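Local coordinates for protein quinone oxidoreductase (Coxiella burnetii, PDB 3TQH) that binds NADPH and probably uses it to reduce quinones, at residues A[34-39]-A[80-85]; A[94-99]-A[118-123]; A[11-16]-A[66-71]. One frame throughout, in Å; residues are numbered along the deposited sequence.

Overall arrangement
Contacts 1 and 2 belong to the same mixed sheet of the GroES-like domain. Strand 74-82 of contact 1 lies next to strand 94-98 of contact 2, and Met36 SE packs on Ile119 CD1 at 3.6 Å. Both contacts are antiparallel. Contact 2 is mostly buried and comes nearer the cofactor. Contact 1 is partly buried, farther out and broken by a beta bulge. Contact 3 touches neither, and its centre lies about 25 Å from theirs. It is partly buried, with Asp13 and Pro68 exposed. There a segment on strand 6-12 meets a loop. Contacts 1 and 2 rest on backbone ladders; contact 3 has a single bridge, filled out by two phenylalanine rings and two leucines.

Contact 1: A[34-39]-A[80-85]; sequences NQMLIK and IELGSD
The flat carboxylate of Glu81 meets Leu37, whose CD2 lies 3.7 Å from OE2. The other carboxylate oxygen, OE1, is hydrogen-bonded to the hydroxyl of Tyr31, which helps fix the group. Leu37 and Glu81 run alongside each other on one face of the sheet; Met36 and Leu82 share the other. The backbone carbonyl of Glu81 is a second flat group. Leu37 N donates to Glu81 O at 2.8 Å. The carbonyl of Leu37 takes two donors. Ile80 N reaches Leu37 O at 2.8 Å, close to the line of the C=O bond. Glu81 N reaches the same oxygen at 3.3 Å, tilted from the plane. Two successive amides therefore share one acceptor, and the strand 80-82 carries an extra residue at this point. Farther on, Gly83 N bonds to Gln35 O at 2.9 Å. A CB on Gly83 would point at segment 34-39 and run into Gln35 O, so the lack of a side chain lets the backbones close up.

Selenomethionine Met36 packs beside Leu82. Met36 CB touches Leu82 CD2 at 3.6 Å. The bend at chi3 (53°) swings Met36 CE back, and it meets the same Leu82 CD2 at 3.7 Å. Val79, Val86 and Val89 also pack on Met36. At the far end, Lys39 CB rests on Ile80 CG1 at 3.5 Å, and the lysine chain then turns off from strand 80-82. The second edge of strand 36-44 is used as well: Met36 and Ile38 make backbone bonds to Ala114 and Val112 of strand 111-114. The arrangement is a classic beta bulge, in which Ile80 and Glu81 together stand opposite Leu37, set in an antiparallel strand pair of the GroES-like domain.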
loop_
_atom_site.group_PDB
_atom_site.type_symbol
_atom_site.label_atom_id
_atom_site.label_comp_id
_atom_site.label_asym_id
_atom_site.label_seq_id
_atom_site.Cartn_x
_atom_site.Cartn_y
_atom_site.Cartn_z
ATOM N N ASN A 34 -13.531 12.374 -20.102
ATOM C CA ASN A 34 -13.522 12.656 -18.655
ATOM C C ASN A 34 -12.265 12.166 -17.924
ATOM O O ASN A 34 -12.239 12.119 -16.695
ATOM C CB ASN A 34 -14.797 12.123 -17.975
ATOM C CG ASN A 34 -14.933 10.606 -18.043
ATOM O OD1 ASN A 34 -14.017 9.890 -18.448
ATOM N ND2 ASN A 34 -16.096 10.112 -17.637
ATOM N N GLN A 35 -11.226 11.819 -18.682
ATOM C CA GLN A 35 -9.950 11.384 -18.111
ATOM C C GLN A 35 -8.814 12.317 -18.545
ATOM O O GLN A 35 -9.041 13.288 -19.269
ATOM C CB GLN A 35 -9.655 9.944 -18.535
ATOM C CG GLN A 35 -10.692 8.944 -18.060
ATOM C CD GLN A 35 -10.337 7.520 -18.432
ATOM O OE1 GLN A 35 -10.021 6.709 -17.571
ATOM N NE2 GLN A 35 -10.376 7.214 -19.717
HETATM N N MSE A 36 -7.597 12.029 -18.086
HETATM C CA MSE A 36 -6.420 12.846 -18.413
HETATM C C MSE A 36 -5.190 11.982 -18.667
HETATM O O MSE A 36 -5.165 10.812 -18.302
HETATM C CB MSE A 36 -6.134 13.838 -17.280
HETATM C CG MSE A 36 -5.797 13.185 -15.950
HETATM SE SE MSE A 36 -6.113 14.325 -14.386
HETATM C CE MSE A 36 -7.968 14.818 -14.735
ATOM N N LEU A 37 -4.182 12.564 -19.311
ATOM C CA LEU A 37 -2.894 11.905 -19.505
ATOM C C LEU A 37 -1.856 12.575 -18.609
ATOM O O LEU A 37 -1.726 13.801 -18.611
ATOM C CB LEU A 37 -2.465 11.978 -20.971
ATOM C CG LEU A 37 -1.260 11.122 -21.384
ATOM C CD1 LEU A 37 -1.588 9.634 -21.323
ATOM C CD2 LEU A 37 -0.797 11.503 -22.778
ATOM N N ILE A 38 -1.126 11.763 -17.847
ATOM C CA ILE A 38 -0.161 12.241 -16.863
ATOM C C ILE A 38 1.258 11.826 -17.247
ATOM O O ILE A 38 1.505 10.656 -17.512
ATOM C CB ILE A 38 -0.435 11.635 -15.461
ATOM C CG1 ILE A 38 -1.897 11.828 -15.033
ATOM C CG2 ILE A 38 0.499 12.253 -14.425
ATOM C CD1 ILE A 38 -2.307 13.267 -14.868
ATOM N N LYS A 39 2.191 12.779 -17.268
ATOM C CA LYS A 39 3.615 12.453 -17.352
ATOM C C LYS A 39 4.078 12.008 -15.962
ATOM O O LYS A 39 4.056 12.806 -15.021
ATOM C CB LYS A 39 4.419 13.666 -17.824
ATOM C CG LYS A 39 5.928 13.434 -17.917
ATOM C CD LYS A 39 6.719 14.748 -17.976
ATOM C CE LYS A 39 6.727 15.360 -19.360
ATOM N NZ LYS A 39 7.808 16.385 -19.511
ATOM N N ILE A 80 -0.568 16.375 -18.576
ATOM C CA ILE A 80 -0.053 16.796 -19.881
ATOM C C ILE A 80 -1.168 16.996 -20.899
ATOM O O ILE A 80 -1.105 17.912 -21.707
ATOM C CB ILE A 80 0.969 15.767 -20.425
ATOM C CG1 ILE A 80 2.252 15.813 -19.602
ATOM C CG2 ILE A 80 1.304 16.039 -21.882
ATOM C CD1 ILE A 80 2.896 17.177 -19.544
ATOM N N GLU A 81 -2.168 16.121 -20.866
ATOM C CA GLU A 81 -3.339 16.246 -21.723
ATOM C C GLU A 81 -4.600 16.044 -20.889
ATOM O O GLU A 81 -4.598 15.300 -19.907
ATOM C CB GLU A 81 -3.264 15.255 -22.893
ATOM C CG GLU A 81 -2.005 15.461 -23.758
ATOM C CD GLU A 81 -1.958 14.612 -25.029
ATOM O OE1 GLU A 81 -2.990 14.475 -25.726
ATOM O OE2 GLU A 81 -0.862 14.101 -25.350
ATOM N N LEU A 82 -5.662 16.743 -21.277
ATOM C CA LEU A 82 -6.944 16.683 -20.587
ATOM C C LEU A 82 -8.061 16.352 -21.566
ATOM O O LEU A 82 -8.048 16.799 -22.713
ATOM C CB LEU A 82 -7.252 18.022 -19.908
ATOM C CG LEU A 82 -6.833 18.191 -18.452
ATOM C CD1 LEU A 82 -7.211 19.575 -17.947
ATOM C CD2 LEU A 82 -7.475 17.127 -17.594
ATOM N N GLY A 83 -9.028 15.570 -21.099
ATOM C CA GLY A 83 -10.234 15.303 -21.865
ATOM C C GLY A 83 -11.086 16.554 -21.976
ATOM O O GLY A 83 -10.939 17.490 -21.189
ATOM N N SER A 84 -11.976 16.561 -22.960
ATOM C CA SER A 84 -12.851 17.704 -23.224
ATOM C C SER A 84 -13.737 18.089 -22.032
ATOM O O SER A 84 -14.053 19.265 -21.853
ATOM C CB SER A 84 -13.744 17.404 -24.432
ATOM O OG SER A 84 -13.006 16.784 -25.472
ATOM N N ASP A 85 -14.126 17.102 -21.224
ATOM C CA ASP A 85 -15.124 17.306 -20.169
ATOM C C ASP A 85 -14.566 17.353 -18.735
ATOM O O ASP A 85 -15.339 17.333 -17.773
ATOM C CB ASP A 85 -16.207 16.220 -20.274
ATOM C CG ASP A 85 -17.022 16.323 -21.557
ATOM O OD1 ASP A 85 -16.939 17.357 -22.258
ATOM O OD2 ASP A 85 -17.758 15.362 -21.865
#

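Contact 2: A[94-99]-A[118-123]; sequences KVMGIA and TIIQKL
Met96 and Ile120 meet through similar first torsions. In each, the gamma atom sits between the backbone N and the carbonyl carbon, with chi1 of 46° for CG of Met96 and 64° for CG1 of Ile120. The two side chains run side by side, and Met96 CG touches Ile120 CG1 at 3.7 Å. They form a hydrogen-bonded pair of the antiparallel ladder between strands 94-98 and 119-121, part of the mixed sheet of the GroES-like domain. Ile120 N donates to Met96 O at 2.8 Å, and Met96 N returns a bond to Ile120 O. The ladder continues through Lys122 N to Lys94 O and Ile98 N to Thr118 O.

Val95 and Ile119 pack on the opposite face from Met96 and Ile120. Val95 CG1 touches Ile119 CD1 at 3.6 Å, and Val79 and Phe75 of strand 74-82 add to this layer. Gly97 CA comes within 3.4 Å of Thr118 O, a CA-H...O contact. A CB on Gly97 would point toward segment 118-123 and clash with Thr118 O and Ile119 CA, so the glycine allows this close approach. On the Met96 side, Ile120 is covered by Ile272, Leu275 and His276 of helix 272-283.

Lys94 and Lys122 cross obliquely, with Lys94 CD 4.1 Å from Lys122 CE. Their NZ atoms stay 5.5 Å apart, so some mutual repulsion is likely. Lys122 NZ is held by Leu123 O and Leu126 O and makes a cation-pi contact with Phe128. At the other end, the side chain of Ile98 lies about 5 Å from that of Lys268, which binds NADPH. Here Thr118 OG1 also sits between its N and carbonyl carbon (chi1 71°), and it donates to Ile98 O at 2.7 Å, nearly in line with the C=O bond.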
loop_
_atom_site.group_PDB
_atom_site.type_symbol
_atom_site.label_atom_id
_atom_site.label_comp_id
_atom_site.label_asym_id
_atom_site.label_seq_id
_atom_site.Cartn_x
_atom_site.Cartn_y
_atom_site.Cartn_z
ATOM N N LYS A 94 0.556 19.500 -10.861
ATOM C CA LYS A 94 1.283 18.388 -10.266
ATOM C C LYS A 94 0.291 17.570 -9.448
ATOM O O LYS A 94 -0.403 18.110 -8.584
ATOM C CB LYS A 94 2.430 18.901 -9.395
ATOM C CG LYS A 94 3.440 19.765 -10.160
ATOM C CD LYS A 94 4.566 20.293 -9.253
ATOM C CE LYS A 94 5.528 21.209 -10.022
ATOM N NZ LYS A 94 6.263 22.144 -9.124
ATOM N N VAL A 95 0.218 16.271 -9.733
ATOM C CA VAL A 95 -0.805 15.412 -9.138
ATOM C C VAL A 95 -0.256 14.099 -8.598
ATOM O O VAL A 95 0.839 13.664 -8.954
ATOM C CB VAL A 95 -1.931 15.085 -10.152
ATOM C CG1 VAL A 95 -2.661 16.369 -10.570
ATOM C CG2 VAL A 95 -1.369 14.346 -11.356
HETATM N N MSE A 96 -1.057 13.472 -7.745
HETATM C CA MSE A 96 -0.704 12.216 -7.098
HETATM C C MSE A 96 -1.976 11.401 -6.908
HETATM O O MSE A 96 -3.046 11.954 -6.657
HETATM C CB MSE A 96 -0.041 12.480 -5.745
HETATM C CG MSE A 96 -0.776 13.519 -4.900
HETATM SE SE MSE A 96 -0.042 13.764 -3.113
HETATM C CE MSE A 96 -0.024 11.891 -2.520
ATOM N N GLY A 97 -1.860 10.085 -7.043
ATOM C CA GLY A 97 -3.012 9.233 -6.873
ATOM C C GLY A 97 -2.825 7.818 -7.361
ATOM O O GLY A 97 -1.706 7.287 -7.364
ATOM N N ILE A 98 -3.948 7.221 -7.760
ATOM C CA ILE A 98 -4.025 5.826 -8.168
ATOM C C ILE A 98 -4.529 5.783 -9.599
ATOM O O ILE A 98 -5.465 6.501 -9.945
ATOM C CB ILE A 98 -5.034 5.022 -7.291
ATOM C CG1 ILE A 98 -4.741 5.200 -5.800
ATOM C CG2 ILE A 98 -5.001 3.541 -7.647
ATOM C CD1 ILE A 98 -3.407 4.682 -5.396
ATOM N N ALA A 99 -3.937 4.929 -10.421
ATOM C CA ALA A 99 -4.373 4.784 -11.805
ATOM C C ALA A 99 -4.611 3.315 -12.158
ATOM O O ALA A 99 -3.832 2.438 -11.788
ATOM C CB ALA A 99 -3.352 5.409 -12.749
ATOM N N THR A 118 -9.663 9.854 -8.938
ATOM C CA THR A 118 -8.622 9.045 -8.283
ATOM C C THR A 118 -7.259 9.756 -8.188
ATOM O O THR A 118 -6.220 9.103 -8.096
ATOM C CB THR A 118 -8.465 7.660 -8.959
ATOM O OG1 THR A 118 -7.862 7.813 -10.250
ATOM C CG2 THR A 118 -9.832 6.971 -9.090
ATOM N N ILE A 119 -7.275 11.088 -8.195
ATOM C CA ILE A 119 -6.066 11.883 -7.954
ATOM C C ILE A 119 -6.362 13.067 -7.044
ATOM O O ILE A 119 -7.519 13.417 -6.834
ATOM C CB ILE A 119 -5.440 12.427 -9.272
ATOM C CG1 ILE A 119 -6.388 13.405 -9.978
ATOM C CG2 ILE A 119 -5.080 11.285 -10.201
ATOM C CD1 ILE A 119 -5.669 14.429 -10.835
ATOM N N ILE A 120 -5.305 13.660 -6.496
ATOM C CA ILE A 120 -5.387 14.984 -5.871
ATOM C C ILE A 120 -4.197 15.842 -6.321
ATOM O O ILE A 120 -3.249 15.333 -6.919
ATOM C CB ILE A 120 -5.456 14.910 -4.315
ATOM C CG1 ILE A 120 -4.183 14.301 -3.721
ATOM C CG2 ILE A 120 -6.677 14.109 -3.866
ATOM C CD1 ILE A 120 -4.030 14.567 -2.236
ATOM N N GLN A 121 -4.262 17.141 -6.042
ATOM C CA GLN A 121 -3.128 18.039 -6.272
ATOM C C GLN A 121 -2.030 17.652 -5.292
ATOM O O GLN A 121 -2.294 17.528 -4.098
ATOM C CB GLN A 121 -3.518 19.501 -6.027
ATOM C CG GLN A 121 -4.628 20.048 -6.926
ATOM C CD GLN A 121 -4.206 20.175 -8.382
ATOM O OE1 GLN A 121 -3.158 20.749 -8.693
ATOM N NE2 GLN A 121 -5.022 19.640 -9.282
ATOM N N LYS A 122 -0.814 17.433 -5.790
ATOM C CA LYS A 122 0.344 17.250 -4.912
ATOM C C LYS A 122 0.632 18.567 -4.193
ATOM O O LYS A 122 0.717 19.616 -4.825
ATOM C CB LYS A 122 1.586 16.811 -5.700
ATOM C CG LYS A 122 2.822 16.563 -4.819
ATOM C CD LYS A 122 4.111 16.330 -5.617
ATOM C CE LYS A 122 4.732 17.618 -6.161
ATOM N NZ LYS A 122 5.148 18.563 -5.093
ATOM N N LEU A 123 0.777 18.508 -2.875
ATOM C CA LEU A 123 1.214 19.670 -2.103
ATOM C C LEU A 123 2.643 20.045 -2.504
ATOM O O LEU A 123 3.443 19.175 -2.837
ATOM C CB LEU A 123 1.128 19.374 -0.600
ATOM C CG LEU A 123 -0.299 19.354 -0.038
ATOM C CD1 LEU A 123 -0.325 18.752 1.351
ATOM C CD2 LEU A 123 -0.890 20.767 -0.030
#

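Contact 3: A[11-16]-A[66-71]; sequences QFDQFG and NLPSGL
Phe12 and Ser69 are joined by two backbone hydrogen bonds. Phe12 N donates to Ser69 O at 3.1 Å, and Ser69 N donates to Phe12 O at 3.2 Å. This is a single antiparallel bridge. It follows a cis peptide bond between Leu67 and Pro68. Within the loop, Ser69 OG bonds to Gly70 O at 2.8 Å.

The apolar contacts centre on Leu67, whose two methyls go to different rings. CD1 of Leu67 sits over one face of the Phe15 ring, 4.2 Å from its centroid, a CH-pi contact. CD2 of Leu67 meets Phe12 CE1 at 3.7 Å. Phe12 CE2 also touches Leu71 CG at 3.8 Å, and Gly70 O lies at the edge of this ring. Near the surface, Gln11 NE2 and Asp13 OD1 both approach Pro68 CB.

Outside the pair, Asp13 forms a salt bridge with Lys22, and Gln11 OE1 bonds to Thr26 OG1, both on strand 21-27. Phe12 and Leu71 pack on Leu21 of that strand. Phe15 rests on Ala60 and Ser69 on Leu63 of helix 58-63, so both segments touch this helix as well as strand 21-27.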
loop_
_atom_site.group_PDB
_atom_site.type_symbol
_atom_site.label_atom_id
_atom_site.label_comp_id
_atom_site.label_asym_id
_atom_site.label_seq_id
_atom_site.Cartn_x
_atom_site.Cartn_y
_atom_site.Cartn_z
ATOM N N GLN A 11 6.295 -4.263 -18.792
ATOM C CA GLN A 11 5.213 -5.208 -19.028
ATOM C C GLN A 11 5.677 -6.610 -18.720
ATOM O O GLN A 11 6.870 -6.852 -18.573
ATOM C CB GLN A 11 4.719 -5.114 -20.469
ATOM C CG GLN A 11 3.748 -3.962 -20.678
ATOM C CD GLN A 11 3.341 -3.756 -22.121
ATOM O OE1 GLN A 11 2.688 -2.767 -22.436
ATOM N NE2 GLN A 11 3.724 -4.674 -23.006
ATOM N N PHE A 12 4.723 -7.521 -18.592
ATOM C CA PHE A 12 5.021 -8.943 -18.533
ATOM C C PHE A 12 4.071 -9.670 -19.479
ATOM O O PHE A 12 2.908 -9.294 -19.603
ATOM C CB PHE A 12 4.953 -9.477 -17.088
ATOM C CG PHE A 12 3.581 -9.402 -16.449
ATOM C CD1 PHE A 12 2.830 -10.553 -16.253
ATOM C CD2 PHE A 12 3.060 -8.192 -16.008
ATOM C CE1 PHE A 12 1.571 -10.500 -15.655
ATOM C CE2 PHE A 12 1.800 -8.127 -15.416
ATOM C CZ PHE A 12 1.057 -9.284 -15.239
ATOM N N ASP A 13 4.590 -10.689 -20.161
ATOM C CA ASP A 13 3.833 -11.461 -21.144
ATOM C C ASP A 13 3.236 -12.730 -20.545
ATOM O O ASP A 13 2.307 -13.308 -21.103
ATOM C CB ASP A 13 4.743 -11.843 -22.317
ATOM C CG ASP A 13 5.252 -10.634 -23.084
ATOM O OD1 ASP A 13 5.165 -9.506 -22.546
ATOM O OD2 ASP A 13 5.741 -10.808 -24.224
ATOM N N GLN A 14 3.778 -13.168 -19.415
ATOM C CA GLN A 14 3.343 -14.404 -18.781
ATOM C C GLN A 14 3.496 -14.282 -17.279
ATOM O O GLN A 14 4.348 -13.533 -16.795
ATOM C CB GLN A 14 4.174 -15.588 -19.294
ATOM C CG GLN A 14 5.688 -15.384 -19.167
ATOM C CD GLN A 14 6.498 -16.487 -19.830
ATOM O OE1 GLN A 14 6.458 -17.644 -19.414
ATOM N NE2 GLN A 14 7.252 -16.123 -20.859
ATOM N N PHE A 15 2.673 -15.019 -16.541
ATOM C CA PHE A 15 2.805 -15.076 -15.093
ATOM C C PHE A 15 4.039 -15.895 -14.757
ATOM O O PHE A 15 4.250 -16.969 -15.315
ATOM C CB PHE A 15 1.581 -15.720 -14.443
ATOM C CG PHE A 15 0.296 -14.989 -14.704
ATOM C CD1 PHE A 15 0.119 -13.690 -14.255
ATOM C CD2 PHE A 15 -0.745 -15.609 -15.383
ATOM C CE1 PHE A 15 -1.065 -13.014 -14.485
ATOM C CE2 PHE A 15 -1.936 -14.937 -15.620
ATOM C CZ PHE A 15 -2.095 -13.635 -15.168
ATOM N N GLY A 16 4.858 -15.394 -13.846
ATOM C CA GLY A 16 6.061 -16.120 -13.473
ATOM C C GLY A 16 6.894 -15.366 -12.472
ATOM O O GLY A 16 6.387 -14.486 -11.793
ATOM N N ASN A 66 -5.554 -11.573 -21.075
ATOM C CA ASN A 66 -5.380 -10.193 -21.541
ATOM C C ASN A 66 -3.945 -9.661 -21.430
ATOM O O ASN A 66 -3.730 -8.450 -21.388
ATOM C CB ASN A 66 -6.348 -9.269 -20.787
ATOM C CG ASN A 66 -7.800 -9.492 -21.185
ATOM O OD1 ASN A 66 -8.450 -10.437 -20.726
ATOM N ND2 ASN A 66 -8.315 -8.621 -22.047
ATOM N N LEU A 67 -2.967 -10.563 -21.398
ATOM C CA LEU A 67 -1.563 -10.175 -21.359
ATOM C C LEU A 67 -1.072 -9.845 -22.773
ATOM O O LEU A 67 -1.657 -10.306 -23.751
ATOM C CB LEU A 67 -0.712 -11.292 -20.740
ATOM C CG LEU A 67 -1.051 -11.698 -19.302
ATOM C CD1 LEU A 67 -0.116 -12.802 -18.826
ATOM C CD2 LEU A 67 -0.997 -10.502 -18.357
ATOM N N PRO A 68 0.009 -9.051 -22.892
ATOM C CA PRO A 68 0.825 -8.470 -21.825
ATOM C C PRO A 68 0.128 -7.369 -21.033
ATOM O O PRO A 68 -0.753 -6.683 -21.551
ATOM C CB PRO A 68 2.028 -7.891 -22.580
ATOM C CG PRO A 68 1.529 -7.623 -23.923
ATOM C CD PRO A 68 0.554 -8.719 -24.220
ATOM N N SER A 69 0.551 -7.205 -19.787
ATOM C CA SER A 69 -0.019 -6.212 -18.890
ATOM C C SER A 69 1.078 -5.367 -18.267
ATOM O O SER A 69 2.189 -5.847 -18.046
ATOM C CB SER A 69 -0.811 -6.913 -17.782
ATOM O OG SER A 69 -1.235 -6.003 -16.784
ATOM N N GLY A 70 0.757 -4.107 -17.992
ATOM C CA GLY A 70 1.594 -3.269 -17.146
ATOM C C GLY A 70 1.445 -3.662 -15.682
ATOM O O GLY A 70 0.790 -4.652 -15.361
ATOM N N LEU A 71 2.055 -2.871 -14.801
ATOM C CA LEU A 71 1.971 -3.074 -13.363
ATOM C C LEU A 71 2.016 -1.744 -12.624
ATOM O O LEU A 71 2.541 -0.759 -13.134
ATOM C CB LEU A 71 3.129 -3.947 -12.878
ATOM C CG LEU A 71 2.972 -5.471 -12.901
ATOM C CD1 LEU A 71 4.207 -6.108 -12.264
ATOM C CD2 LEU A 71 1.705 -5.928 -12.189
#